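SCO family protein (Aquifex aeolicus, PDB 3ME7) probably serves in electron transport or copper handling as a membrane-attached, thioredoxin-like SCO1/2-family protein, the chain here being its soluble domain with a redox-active disulfide. Local coordinates at residues G28-L33 against L133-Q138; D64-T69 against G94-K99. All blocks are in the same frame, centred on the assembly; numbering follows the deposited sequence.

Contact 1 (G28-L33 against L133-Q138)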
loop_
_atom_site.group_PDB
_atom_site.type_symbol
_atom_site.label_atom_id
_atom_site.label_comp_id
_atom_site.label_asym_id
_atom_site.label_seq_id
_atom_site.Cartn_x
_atom_site.Cartn_y
_atom_site.Cartn_z
ATOM N N GLY A 28 -13.094 -6.968 -2.503
ATOM C CA GLY A 28 -13.602 -8.189 -1.852
ATOM C C GLY A 28 -12.809 -8.592 -0.622
ATOM O O GLY A 28 -13.232 -9.467 0.135
ATOM N N LYS A 29 -11.648 -7.960 -0.428
ATOM C CA LYS A 29 -10.835 -8.129 0.780
ATOM C C LYS A 29 -10.282 -6.755 1.151
ATOM O O LYS A 29 -10.078 -5.907 0.253
ATOM C CB LYS A 29 -9.625 -9.040 0.520
ATOM C CG LYS A 29 -9.886 -10.371 -0.181
ATOM C CD LYS A 29 -8.567 -11.122 -0.361
ATOM C CE LYS A 29 -8.736 -12.348 -1.244
ATOM N NZ LYS A 29 -9.491 -13.444 -0.583
ATOM N N PRO A 30 -9.980 -6.523 2.454
ATOM C CA PRO A 30 -9.231 -5.312 2.803
ATOM C C PRO A 30 -7.885 -5.244 2.069
ATOM O O PRO A 30 -7.295 -6.283 1.716
ATOM C CB PRO A 30 -8.979 -5.465 4.301
ATOM C CG PRO A 30 -10.092 -6.341 4.780
ATOM C CD PRO A 30 -10.284 -7.325 3.658
ATOM N N ILE A 31 -7.456 -4.023 1.789
ATOM C CA ILE A 31 -6.214 -3.789 1.062
ATOM C C ILE A 31 -5.293 -2.920 1.898
ATOM O O ILE A 31 -5.681 -1.850 2.368
ATOM C CB ILE A 31 -6.495 -3.122 -0.292
ATOM C CG1 ILE A 31 -7.316 -4.073 -1.174
ATOM C CG2 ILE A 31 -5.176 -2.761 -0.979
ATOM C CD1 ILE A 31 -8.158 -3.377 -2.218
ATOM N N ILE A 32 -4.063 -3.391 2.084
ATOM C CA ILE A 32 -3.039 -2.601 2.782
ATOM C C ILE A 32 -2.073 -2.043 1.727
ATOM O O ILE A 32 -1.405 -2.807 1.034
ATOM C CB ILE A 32 -2.292 -3.453 3.821
ATOM C CG1 ILE A 32 -3.268 -3.949 4.906
ATOM C CG2 ILE A 32 -1.149 -2.675 4.449
ATOM C CD1 ILE A 32 -2.635 -4.946 5.910
ATOM N N LEU A 33 -2.014 -0.717 1.641
ATOM C CA LEU A 33 -1.237 -0.013 0.607
ATOM C C LEU A 33 -0.009 0.614 1.219
ATOM O O LEU A 33 -0.112 1.332 2.208
ATOM C CB LEU A 33 -2.051 1.133 -0.024
ATOM C CG LEU A 33 -3.271 0.883 -0.898
ATOM C CD1 LEU A 33 -3.846 2.224 -1.363
ATOM C CD2 LEU A 33 -2.888 0.036 -2.097
ATOM N N LEU A 133 -7.572 0.080 3.140
ATOM C CA LEU A 133 -8.842 0.216 2.429
ATOM C C LEU A 133 -9.824 -0.902 2.742
ATOM O O LEU A 133 -9.440 -2.047 3.018
ATOM C CB LEU A 133 -8.614 0.206 0.917
ATOM C CG LEU A 133 -7.436 0.995 0.343
ATOM C CD1 LEU A 133 -7.388 0.788 -1.173
ATOM C CD2 LEU A 133 -7.601 2.448 0.673
ATOM N N SER A 134 -11.106 -0.557 2.661
ATOM C CA SER A 134 -12.169 -1.534 2.774
ATOM C C SER A 134 -12.181 -2.395 1.514
ATOM O O SER A 134 -11.525 -2.048 0.518
ATOM C CB SER A 134 -13.501 -0.803 2.900
ATOM O OG SER A 134 -13.914 -0.305 1.628
ATOM N N PRO A 135 -12.935 -3.514 1.522
ATOM C CA PRO A 135 -13.067 -4.317 0.301
ATOM C C PRO A 135 -13.689 -3.592 -0.889
ATOM O O PRO A 135 -13.656 -4.132 -1.999
ATOM C CB PRO A 135 -13.966 -5.487 0.740
ATOM C CG PRO A 135 -13.702 -5.605 2.196
ATOM C CD PRO A 135 -13.542 -4.203 2.684
ATOM N N GLU A 136 -14.272 -2.417 -0.652
ATOM C CA GLU A 136 -14.847 -1.577 -1.713
ATOM C C GLU A 136 -13.936 -0.417 -2.100
ATOM O O GLU A 136 -14.366 0.487 -2.807
ATOM C CB GLU A 136 -16.206 -0.995 -1.290
ATOM C CG GLU A 136 -17.251 -2.025 -0.935
ATOM C CD GLU A 136 -17.574 -2.946 -2.093
ATOM O OE1 GLU A 136 -17.633 -2.477 -3.262
ATOM O OE2 GLU A 136 -17.801 -4.148 -1.828
ATOM N N LEU A 137 -12.686 -0.453 -1.629
ATOM C CA LEU A 137 -11.669 0.596 -1.907
ATOM C C LEU A 137 -11.841 1.908 -1.142
ATOM O O LEU A 137 -11.245 2.922 -1.501
ATOM C CB LEU A 137 -11.526 0.895 -3.411
ATOM C CG LEU A 137 -11.395 -0.305 -4.356
ATOM C CD1 LEU A 137 -11.202 0.234 -5.771
ATOM C CD2 LEU A 137 -10.218 -1.198 -3.953
ATOM N N GLN A 138 -12.643 1.900 -0.082
ATOM C CA GLN A 138 -12.798 3.087 0.734
ATOM C C GLN A 138 -11.652 3.188 1.724
ATOM O O GLN A 138 -11.289 2.203 2.367
ATOM C CB GLN A 138 -14.121 3.035 1.493
ATOM C CG GLN A 138 -14.464 4.336 2.187
ATOM C CD GLN A 138 -15.868 4.333 2.766
ATOM O OE1 GLN A 138 -16.421 3.283 3.072
ATOM N NE2 GLN A 138 -16.429 5.508 2.939
#
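Ile31 and Leu133 form an antiparallel hydrogen-bonded pair, the start of one strand facing the end of the other, with Leu133 N giving an almost straight bond to Ile31 O (2.8 Å, 176° at the hydrogen). The return bond from Ile31 N to Leu133 O comes in tilted from the carbonyl plane. This lies within the mixed sheet of the thioredoxin-like SCO fold, where strand 31-36 pairs with strand 129-133 before the chain reverses into the outermost strand 139-144. That reversal is a type I turn from Ser134 to Leu137, and Ser134 OG, in an ST turn, accepts from the backbone N of both Glu136 and Gln138.

On the side of Ile31 and Leu133, the aliphatic groups meet branch to branch. Leu133 CD1 lies 3.8 Å from Leu33 CD1 and also touches Ile31 CB. Chi1 of -64° puts Ile31 CG1 anti to the carbonyl carbon, and the extended chi2 (154°) then carries CD1 to Leu137 CD2, a tight 3.5 Å methyl contact. Ile68, from strand 66-71, touches both Ile31 and Leu33.

Beyond the paired residues two prolines continue the contact without N-H donors. Pro135 CG packs at 3.8 Å from Pro30 N, while Pro135 CB rests by the Gly28-Lys29 peptide. Each proline also makes a CA-H...O contact across the segments: Pro135 CA to Lys29 O, and Pro30 CA to Leu133 O. Lys29 turns away and gives its NZ to Lys63 O. At the far end Gly28, whose backbone angles call for glycine, donates its N to a lone pair of Pro135 O, in the carbonyl plane, at 2.9 Å.

Contact 2 (D64-T69 against G94-K99). With SO4 (sulfate ion), chain C.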
loop_
_atom_site.group_PDB
_atom_site.type_symbol
_atom_site.label_atom_id
_atom_site.label_comp_id
_atom_site.label_asym_id
_atom_site.label_seq_id
_atom_site.Cartn_x
_atom_site.Cartn_y
_atom_site.Cartn_z
ATOM N N ASP A 64 -6.721 -13.169 3.695
ATOM C CA ASP A 64 -7.399 -12.306 4.651
ATOM C C ASP A 64 -7.447 -10.855 4.192
ATOM O O ASP A 64 -8.341 -10.111 4.570
ATOM C CB ASP A 64 -6.740 -12.417 6.024
ATOM C CG ASP A 64 -6.876 -13.810 6.609
ATOM O OD1 ASP A 64 -8.035 -14.241 6.821
ATOM O OD2 ASP A 64 -5.832 -14.463 6.804
ATOM N N PHE A 65 -6.467 -10.466 3.378
ATOM C CA PHE A 65 -6.332 -9.098 2.879
ATOM C C PHE A 65 -5.295 -9.129 1.782
ATOM O O PHE A 65 -4.532 -10.083 1.696
ATOM C CB PHE A 65 -5.896 -8.141 4.009
ATOM C CG PHE A 65 -4.769 -8.665 4.871
ATOM C CD1 PHE A 65 -3.440 -8.616 4.436
ATOM C CD2 PHE A 65 -5.044 -9.184 6.135
ATOM C CE1 PHE A 65 -2.408 -9.081 5.252
ATOM C CE2 PHE A 65 -4.020 -9.663 6.947
ATOM C CZ PHE A 65 -2.707 -9.627 6.512
ATOM N N TRP A 66 -5.257 -8.086 0.951
ATOM C CA TRP A 66 -4.173 -7.899 -0.020
ATOM C C TRP A 66 -3.154 -6.965 0.615
ATOM O O TRP A 66 -3.529 -6.047 1.341
ATOM C CB TRP A 66 -4.705 -7.239 -1.308
ATOM C CG TRP A 66 -5.654 -8.120 -2.086
ATOM C CD1 TRP A 66 -7.013 -7.943 -2.224
ATOM C CD2 TRP A 66 -5.321 -9.303 -2.824
ATOM N NE1 TRP A 66 -7.538 -8.958 -3.006
ATOM C CE2 TRP A 66 -6.528 -9.800 -3.383
ATOM C CE3 TRP A 66 -4.123 -9.997 -3.063
ATOM C CZ2 TRP A 66 -6.573 -10.958 -4.171
ATOM C CZ3 TRP A 66 -4.165 -11.153 -3.862
ATOM C CH2 TRP A 66 -5.386 -11.616 -4.400
ATOM N N VAL A 67 -1.877 -7.195 0.330
ATOM C CA VAL A 67 -0.846 -6.217 0.638
ATOM C C VAL A 67 -0.272 -5.751 -0.687
ATOM O O VAL A 67 0.136 -6.564 -1.523
ATOM C CB VAL A 67 0.279 -6.773 1.531
ATOM C CG1 VAL A 67 1.165 -5.632 2.018
ATOM C CG2 VAL A 67 -0.325 -7.491 2.746
ATOM N N ILE A 68 -0.281 -4.435 -0.877
ATOM C CA ILE A 68 0.215 -3.824 -2.112
ATOM C C ILE A 68 1.273 -2.793 -1.815
ATOM O O ILE A 68 0.970 -1.670 -1.362
ATOM C CB ILE A 68 -0.920 -3.189 -2.956
ATOM C CG1 ILE A 68 -2.064 -4.195 -3.210
ATOM C CG2 ILE A 68 -0.359 -2.569 -4.262
ATOM C CD1 ILE A 68 -1.724 -5.455 -4.032
ATOM N N THR A 69 2.523 -3.187 -2.031
ATOM C CA THR A 69 3.616 -2.219 -2.023
ATOM C C THR A 69 3.637 -1.577 -3.395
ATOM O O THR A 69 3.655 -2.272 -4.417
ATOM C CB THR A 69 4.961 -2.911 -1.734
ATOM O OG1 THR A 69 4.964 -3.401 -0.386
ATOM C CG2 THR A 69 6.132 -1.941 -1.894
ATOM N N GLY A 94 0.025 -12.679 -2.933
ATOM C CA GLY A 94 -0.809 -12.120 -1.850
ATOM C C GLY A 94 -0.315 -10.750 -1.419
ATOM O O GLY A 94 -1.102 -9.858 -1.060
ATOM N N TRP A 95 1.003 -10.606 -1.427
ATOM C CA TRP A 95 1.645 -9.330 -1.218
ATOM C C TRP A 95 2.321 -8.999 -2.536
ATOM O O TRP A 95 3.262 -9.682 -2.939
ATOM C CB TRP A 95 2.676 -9.464 -0.085
ATOM C CG TRP A 95 3.377 -8.189 0.333
ATOM C CD1 TRP A 95 3.599 -7.062 -0.439
ATOM C CD2 TRP A 95 3.999 -7.933 1.597
ATOM N NE1 TRP A 95 4.280 -6.117 0.296
ATOM C CE2 TRP A 95 4.554 -6.635 1.532
ATOM C CE3 TRP A 95 4.130 -8.674 2.785
ATOM C CZ2 TRP A 95 5.229 -6.060 2.602
ATOM C CZ3 TRP A 95 4.801 -8.094 3.854
ATOM C CH2 TRP A 95 5.337 -6.798 3.753
ATOM N N LYS A 96 1.843 -7.954 -3.203
ATOM C CA LYS A 96 2.344 -7.593 -4.523
ATOM C C LYS A 96 3.255 -6.393 -4.420
ATOM O O LYS A 96 3.141 -5.608 -3.479
ATOM C CB LYS A 96 1.189 -7.261 -5.463
ATOM C CG LYS A 96 0.178 -8.383 -5.638
ATOM C CD LYS A 96 -0.853 -7.997 -6.678
ATOM C CE LYS A 96 -2.123 -8.799 -6.535
ATOM N NZ LYS A 96 -1.831 -10.251 -6.778
ATOM N N VAL A 97 4.185 -6.283 -5.369
ATOM C CA VAL A 97 4.941 -5.049 -5.588
ATOM C C VAL A 97 4.539 -4.566 -6.981
ATOM O O VAL A 97 4.637 -5.329 -7.970
ATOM C CB VAL A 97 6.455 -5.270 -5.505
ATOM C CG1 VAL A 97 7.177 -3.941 -5.658
ATOM C CG2 VAL A 97 6.859 -5.938 -4.164
ATOM N N VAL A 98 4.052 -3.323 -7.059
ATOM C CA VAL A 98 3.438 -2.823 -8.289
ATOM C C VAL A 98 3.913 -1.426 -8.606
ATOM O O VAL A 98 4.411 -0.720 -7.716
ATOM C CB VAL A 98 1.886 -2.821 -8.234
ATOM C CG1 VAL A 98 1.374 -4.169 -7.738
ATOM C CG2 VAL A 98 1.351 -1.706 -7.325
ATOM N N LYS A 99 3.742 -1.058 -9.869
ATOM C CA LYS A 99 3.879 0.342 -10.308
ATOM C C LYS A 99 2.579 0.747 -10.992
ATOM O O LYS A 99 1.816 -0.106 -11.448
ATOM C CB LYS A 99 5.058 0.519 -11.277
ATOM C CG LYS A 99 4.936 -0.330 -12.549
ATOM C CD LYS A 99 5.995 0.048 -13.579
ATOM C CE LYS A 99 5.625 1.359 -14.278
ATOM N NZ LYS A 99 6.697 1.770 -15.230
HETATM S S SO4 C . 8.131 -0.737 -17.887
HETATM O O1 SO4 C . 7.585 -0.340 -16.594
HETATM O O2 SO4 C . 7.055 -1.229 -18.733
HETATM O O3 SO4 C . 8.803 0.405 -18.513
HETATM O O4 SO4 C . 9.092 -1.824 -17.690
#
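Trp95 CG stands anti to its backbone N (chi1 -176°) and Val67 CG1 likewise, which sets the valine methyl over the indole: CG1 is 3.5 Å from the centroid of the five-membered ring, 6° off its normal, a CH-pi contact. The indole edge is held as well, since Trp95 NE1 donates to Thr69 OG1 at 2.9 Å, with the oxygen nearly in the ring plane and the bond close to straight (172°). An alanine in place of Trp95 would probably leave Val67 CG1 facing a gap and Thr69 OG1 without this donor.

On the opposite side of the sheet, Ile68 and Lys96 run side by side, Ile68 CD1 lying 3.7 Å from Lys96 CB. The lysine NZ reaches back to Lys93 O and passes obliquely by Trp66 CZ3. Further on, Ile68 CG2 meets Val98 CG2 at 3.6 Å. Four parallel-strand bonds join the backbones, from Val67 N to Gly94 O through to Val98 N to Thr69 O.

Strands 66-71 and 95-100 belong to a beta-alpha-beta unit whose helix 78-87 packs on Thr69 and Val97, while helix 55-58 touches Val67 and Trp95.

Both contacts are largely buried and belong to one mixed sheet, joined where strand 31-36 pairs with strand 66-71: Ile32 N donates to Trp66 O, and Ile32 O accepts from Ile68 N, each at 2.8 Å. Contact 1 is antiparallel and runs out into a turn with a solvent-exposed fringe; it has three backbone hydrogen bonds, and the rest is proline and aliphatic packing. Contact 2 is parallel, has no exposed residue among those that touch, and adds an aromatic face and a side-chain hydrogen bond to its regular backbone pairing. It also lies nearer the cysteine pair predicted to bind copper, Thr69 being about 8 Å from Cys44 between side chains, whereas contact 1 is remote.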